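Long-range contact in tapirin (Caldicellulosiruptor kristjanssonii, PDB 6N2B), which probably binds cellulose through its beta-helical C-terminal domain, consistent with a role in attaching cells of this thermophile to plant biomass: residues I228-K241 with L248-N262. Sequence-based numbering, arbitrary orientation.
Sequences IYSGERIQTQGEFK and LICKGPEVIVNGGGN
Ile-228 to Ser-230 pair with Leu-248 to Cys-250, and Ile-234 to Thr-236 with Val-255 to Val-257, in two parallel ladders that illustrate how successive coils of a beta-helix stack. The register slips by one residue between them, where Gly-252 faces Glu-232 and Pro-253 is the extra residue before Glu-254. Backbone bonds run the length of both ladders, from Ile-249 N to Ile-228 O (2.9 Å) to Asn-258 N on Thr-236 O. Inside, Ile-234 and Val-255 lie side by side, while the side chains of Ile-234 and Leu-248 slide past each other in opposite directions, CD1 of Ile-234 lying 4.0 Å from CD2 of Leu-248, joining the two ladders. A salt bridge links Arg-233 NE to Glu-254 OE1 (2.8 Å), the arginine bending at chi3 (51°) and meeting the oxygen from above the carboxylate plane. A leucine in its place would probably leave Glu-254 OE1 without this charged mate. At the turn that closes both segments, Asn-262 OD1 accepts a hydrogen bond from Phe-240 N, which lies in the carbonyl plane (2.7 Å), and a water bonded to Thr-236 OG1, Gly-238 N, Asn-258 O and Asn-262 OD1 ties the two segments together. Beyond the contact, Tyr-229 stacks with Tyr-210 and Phe-417, Phe-240 and Leu-248 touch strand 263-266, which follows directly on the second segment, and Val-255 and Val-257 pack on strand 275-278 of the next coil.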
loop_
_atom_site.group_PDB
_atom_site.type_symbol
_atom_site.label_atom_id
_atom_site.label_comp_id
_atom_site.label_asym_id
_atom_site.label_seq_id
_atom_site.Cartn_x
_atom_site.Cartn_y
_atom_site.Cartn_z
ATOM N N ILE A 228 -3.868 -2.116 -3.449
ATOM C CA ILE A 228 -3.995 -0.776 -2.914
ATOM C C ILE A 228 -3.518 0.174 -3.993
ATOM O O ILE A 228 -2.452 -0.042 -4.584
ATOM C CB ILE A 228 -3.155 -0.601 -1.634
ATOM C CG1 ILE A 228 -3.738 -1.435 -0.496
ATOM C CG2 ILE A 228 -3.032 0.847 -1.244
ATOM C CD1 ILE A 228 -2.678 -2.070 0.363
ATOM N N TYR A 229 -4.312 1.205 -4.270
ATOM C CA TYR A 229 -3.957 2.244 -5.223
ATOM C C TYR A 229 -4.256 3.594 -4.607
ATOM O O TYR A 229 -5.289 3.769 -3.955
ATOM C CB TYR A 229 -4.749 2.128 -6.545
ATOM C CG TYR A 229 -4.591 3.365 -7.413
ATOM C CD1 TYR A 229 -3.424 3.573 -8.140
ATOM C CD2 TYR A 229 -5.588 4.341 -7.479
ATOM C CE1 TYR A 229 -3.251 4.691 -8.916
ATOM C CE2 TYR A 229 -5.425 5.472 -8.248
ATOM C CZ TYR A 229 -4.250 5.640 -8.970
ATOM O OH TYR A 229 -4.051 6.754 -9.759
ATOM N N SER A 230 -3.378 4.554 -4.859
ATOM C CA SER A 230 -3.673 5.953 -4.589
ATOM C C SER A 230 -3.138 6.834 -5.703
ATOM O O SER A 230 -2.018 6.637 -6.184
ATOM C CB SER A 230 -3.066 6.425 -3.274
ATOM O OG SER A 230 -2.700 7.786 -3.382
ATOM N N GLY A 231 -3.941 7.826 -6.088
ATOM C CA GLY A 231 -3.508 8.815 -7.062
ATOM C C GLY A 231 -2.630 9.917 -6.506
ATOM O O GLY A 231 -1.875 10.525 -7.267
ATOM N N GLU A 232 -2.711 10.193 -5.202
ATOM C CA GLU A 232 -1.864 11.184 -4.548
ATOM C C GLU A 232 -1.066 10.563 -3.403
ATOM O O GLU A 232 -0.427 9.528 -3.592
ATOM C CB GLU A 232 -2.700 12.353 -4.031
ATOM C CG GLU A 232 -3.491 13.085 -5.115
ATOM C CD GLU A 232 -2.609 13.844 -6.089
ATOM O OE1 GLU A 232 -1.563 14.399 -5.668
ATOM O OE2 GLU A 232 -2.977 13.889 -7.282
ATOM N N ARG A 233 -1.093 11.175 -2.218
ATOM C CA ARG A 233 -0.269 10.731 -1.097
ATOM C C ARG A 233 -0.901 9.565 -0.334
ATOM O O ARG A 233 -2.127 9.494 -0.175
ATOM C CB ARG A 233 -0.047 11.885 -0.123
ATOM C CG ARG A 233 0.900 12.967 -0.605
ATOM C CD ARG A 233 0.991 14.134 0.403
ATOM N NE ARG A 233 1.269 13.720 1.790
ATOM C CZ ARG A 233 0.338 13.561 2.741
ATOM N NH1 ARG A 233 0.698 13.194 3.970
ATOM N NH2 ARG A 233 -0.958 13.763 2.475
ATOM N N ILE A 234 -0.053 8.652 0.147
ATOM C CA ILE A 234 -0.425 7.678 1.173
ATOM C C ILE A 234 0.369 8.011 2.426
ATOM O O ILE A 234 1.598 8.154 2.374
ATOM C CB ILE A 234 -0.156 6.226 0.743
ATOM C CG1 ILE A 234 -1.075 5.823 -0.413
ATOM C CG2 ILE A 234 -0.321 5.278 1.927
ATOM C CD1 ILE A 234 -0.750 4.469 -1.014
ATOM N N GLN A 235 -0.332 8.156 3.543
ATOM C CA GLN A 235 0.303 8.428 4.821
ATOM C C GLN A 235 -0.422 7.633 5.892
ATOM O O GLN A 235 -1.619 7.843 6.127
ATOM C CB GLN A 235 0.286 9.921 5.139
ATOM C CG GLN A 235 0.614 10.242 6.586
ATOM C CD GLN A 235 0.673 11.744 6.848
ATOM O OE1 GLN A 235 1.759 12.314 7.000
ATOM N NE2 GLN A 235 -0.495 12.391 6.903
ATOM N N THR A 236 0.307 6.732 6.535
ATOM C CA THR A 236 -0.218 5.847 7.559
ATOM C C THR A 236 0.325 6.271 8.915
ATOM O O THR A 236 1.521 6.552 9.049
ATOM C CB THR A 236 0.173 4.399 7.257
ATOM O OG1 THR A 236 1.603 4.257 7.325
ATOM C CG2 THR A 236 -0.311 4.006 5.866
ATOM N N GLN A 237 -0.553 6.312 9.920
ATOM C CA GLN A 237 -0.223 6.860 11.232
ATOM C C GLN A 237 -0.004 5.786 12.300
ATOM O O GLN A 237 -0.309 6.004 13.472
ATOM C CB GLN A 237 -1.307 7.839 11.679
ATOM C CG GLN A 237 -2.711 7.261 11.722
ATOM C CD GLN A 237 -3.760 8.271 12.220
ATOM O OE1 GLN A 237 -4.828 8.419 11.613
ATOM N NE2 GLN A 237 -3.463 8.953 13.335
ATOM N N GLY A 238 0.529 4.641 11.924
ATOM C CA GLY A 238 0.898 3.651 12.913
ATOM C C GLY A 238 0.033 2.411 12.812
ATOM O O GLY A 238 -1.143 2.467 12.421
ATOM N N GLU A 239 0.631 1.266 13.154
ATOM C CA GLU A 239 -0.045 -0.033 13.152
ATOM C C GLU A 239 -0.739 -0.306 11.824
ATOM O O GLU A 239 -1.862 -0.819 11.781
ATOM C CB GLU A 239 -1.053 -0.142 14.300
ATOM C CG GLU A 239 -0.452 -0.157 15.686
ATOM C CD GLU A 239 0.412 -1.371 15.957
ATOM O OE1 GLU A 239 0.181 -2.437 15.335
ATOM O OE2 GLU A 239 1.320 -1.248 16.812
ATOM N N PHE A 240 -0.083 0.055 10.728
ATOM C CA PHE A 240 -0.628 -0.220 9.408
ATOM C C PHE A 240 -0.094 -1.556 8.906
ATOM O O PHE A 240 1.115 -1.786 8.922
ATOM C CB PHE A 240 -0.279 0.899 8.430
ATOM C CG PHE A 240 -0.717 0.615 7.030
ATOM C CD1 PHE A 240 -2.016 0.885 6.633
ATOM C CD2 PHE A 240 0.153 0.051 6.119
ATOM C CE1 PHE A 240 -2.432 0.611 5.339
ATOM C CE2 PHE A 240 -0.252 -0.224 4.836
ATOM C CZ PHE A 240 -1.545 0.053 4.442
ATOM N N LYS A 241 -0.991 -2.440 8.472
ATOM C CA LYS A 241 -0.599 -3.776 8.032
ATOM C C LYS A 241 -1.260 -4.124 6.706
ATOM O O LYS A 241 -2.472 -3.959 6.536
ATOM C CB LYS A 241 -0.940 -4.831 9.077
ATOM C CG LYS A 241 0.003 -4.815 10.244
ATOM C CD LYS A 241 -0.609 -5.506 11.445
ATOM C CE LYS A 241 0.443 -6.113 12.342
ATOM N NZ LYS A 241 1.383 -5.075 12.849
ATOM N N LEU A 248 0.681 -2.576 -4.498
ATOM C CA LEU A 248 0.483 -1.265 -3.885
ATOM C C LEU A 248 1.037 -0.260 -4.879
ATOM O O LEU A 248 2.254 -0.106 -4.972
ATOM C CB LEU A 248 1.189 -1.150 -2.543
ATOM C CG LEU A 248 0.916 0.082 -1.664
ATOM C CD1 LEU A 248 1.421 -0.172 -0.279
ATOM C CD2 LEU A 248 1.551 1.367 -2.179
ATOM N N ILE A 249 0.167 0.425 -5.609
ATOM C CA ILE A 249 0.585 1.414 -6.602
ATOM C C ILE A 249 0.267 2.812 -6.084
ATOM O O ILE A 249 -0.892 3.128 -5.793
ATOM C CB ILE A 249 -0.096 1.187 -7.956
ATOM C CG1 ILE A 249 0.348 -0.146 -8.558
ATOM C CG2 ILE A 249 0.179 2.379 -8.864
ATOM C CD1 ILE A 249 -0.458 -0.576 -9.743
ATOM N N CYS A 250 1.280 3.658 -5.993
ATOM C CA CYS A 250 1.066 5.044 -5.603
ATOM C C CYS A 250 1.577 5.944 -6.712
ATOM O O CYS A 250 2.775 5.939 -7.015
ATOM C CB CYS A 250 1.766 5.393 -4.296
ATOM S SG CYS A 250 1.634 7.176 -3.982
ATOM N N LYS A 251 0.680 6.718 -7.312
ATOM C CA LYS A 251 1.079 7.580 -8.409
ATOM C C LYS A 251 1.228 9.039 -7.988
ATOM O O LYS A 251 1.479 9.896 -8.840
ATOM C CB LYS A 251 0.107 7.411 -9.570
ATOM C CG LYS A 251 0.256 6.026 -10.202
ATOM C CD LYS A 251 -0.104 5.994 -11.679
ATOM C CE LYS A 251 1.016 6.480 -12.597
ATOM N NZ LYS A 251 0.744 6.113 -14.028
ATOM N N GLY A 252 1.134 9.327 -6.683
ATOM C CA GLY A 252 1.410 10.641 -6.140
ATOM C C GLY A 252 2.821 10.808 -5.586
ATOM O O GLY A 252 3.697 9.948 -5.753
ATOM N N PRO A 253 3.066 11.941 -4.914
ATOM C CA PRO A 253 4.452 12.320 -4.576
ATOM C C PRO A 253 5.087 11.637 -3.357
ATOM O O PRO A 253 6.322 11.645 -3.262
ATOM C CB PRO A 253 4.353 13.840 -4.345
ATOM C CG PRO A 253 2.924 14.111 -4.066
ATOM C CD PRO A 253 2.143 13.088 -4.838
ATOM N N GLU A 254 4.326 11.094 -2.407
ATOM C CA GLU A 254 4.922 10.465 -1.231
ATOM C C GLU A 254 4.124 9.233 -0.855
ATOM O O GLU A 254 2.927 9.145 -1.138
ATOM C CB GLU A 254 4.973 11.367 0.030
ATOM C CG GLU A 254 5.102 12.883 -0.169
ATOM C CD GLU A 254 4.994 13.674 1.152
ATOM O OE1 GLU A 254 3.939 14.312 1.401
ATOM O OE2 GLU A 254 5.963 13.641 1.944
ATOM N N VAL A 255 4.810 8.285 -0.215
ATOM C CA VAL A 255 4.194 7.266 0.621
ATOM C C VAL A 255 4.931 7.330 1.936
ATOM O O VAL A 255 6.107 6.972 2.005
ATOM C CB VAL A 255 4.273 5.855 0.028
ATOM C CG1 VAL A 255 3.647 4.853 1.006
ATOM C CG2 VAL A 255 3.563 5.791 -1.305
ATOM N N ILE A 256 4.264 7.803 2.974
ATOM C CA ILE A 256 4.895 8.025 4.266
ATOM C C ILE A 256 4.291 7.038 5.243
ATOM O O ILE A 256 3.104 7.128 5.573
ATOM C CB ILE A 256 4.704 9.464 4.755
ATOM C CG1 ILE A 256 5.027 10.474 3.632
ATOM C CG2 ILE A 256 5.509 9.685 6.023
ATOM C CD1 ILE A 256 6.502 10.581 3.234
ATOM N N VAL A 257 5.103 6.106 5.719
ATOM C CA VAL A 257 4.690 5.149 6.739
ATOM C C VAL A 257 5.274 5.621 8.068
ATOM O O VAL A 257 6.494 5.611 8.253
ATOM C CB VAL A 257 5.146 3.729 6.386
ATOM C CG1 VAL A 257 4.848 2.769 7.533
ATOM C CG2 VAL A 257 4.481 3.271 5.089
ATOM N N ASN A 258 4.410 6.043 8.995
ATOM C CA ASN A 258 4.825 6.582 10.284
ATOM C C ASN A 258 4.585 5.575 11.401
ATOM O O ASN A 258 3.824 4.613 11.249
ATOM C CB ASN A 258 4.079 7.879 10.606
ATOM C CG ASN A 258 4.543 9.053 9.756
ATOM O OD1 ASN A 258 5.716 9.158 9.392
ATOM N ND2 ASN A 258 3.615 9.946 9.436
ATOM N N GLY A 259 5.246 5.818 12.542
ATOM C CA GLY A 259 5.079 4.997 13.730
ATOM C C GLY A 259 5.670 3.603 13.582
ATOM O O GLY A 259 6.397 3.296 12.636
ATOM N N GLY A 260 5.326 2.745 14.549
ATOM C CA GLY A 260 5.779 1.374 14.578
ATOM C C GLY A 260 4.665 0.357 14.363
ATOM O O GLY A 260 3.509 0.680 14.120
ATOM N N GLY A 261 5.047 -0.913 14.470
ATOM C CA GLY A 261 4.086 -1.984 14.312
ATOM C C GLY A 261 3.531 -2.136 12.920
ATOM O O GLY A 261 2.518 -2.820 12.735
ATOM N N ASN A 262 4.159 -1.511 11.932
ATOM C CA ASN A 262 3.741 -1.680 10.555
ATOM C C ASN A 262 4.365 -2.921 9.957
ATOM O O ASN A 262 5.541 -3.215 10.181
ATOM C CB ASN A 262 4.128 -0.463 9.737
ATOM C CG ASN A 262 3.677 0.786 10.375
ATOM O OD1 ASN A 262 2.473 1.014 10.535
ATOM N ND2 ASN A 262 4.630 1.605 10.792
HETATM O O HOH W 1 2.002 3.605 9.695
#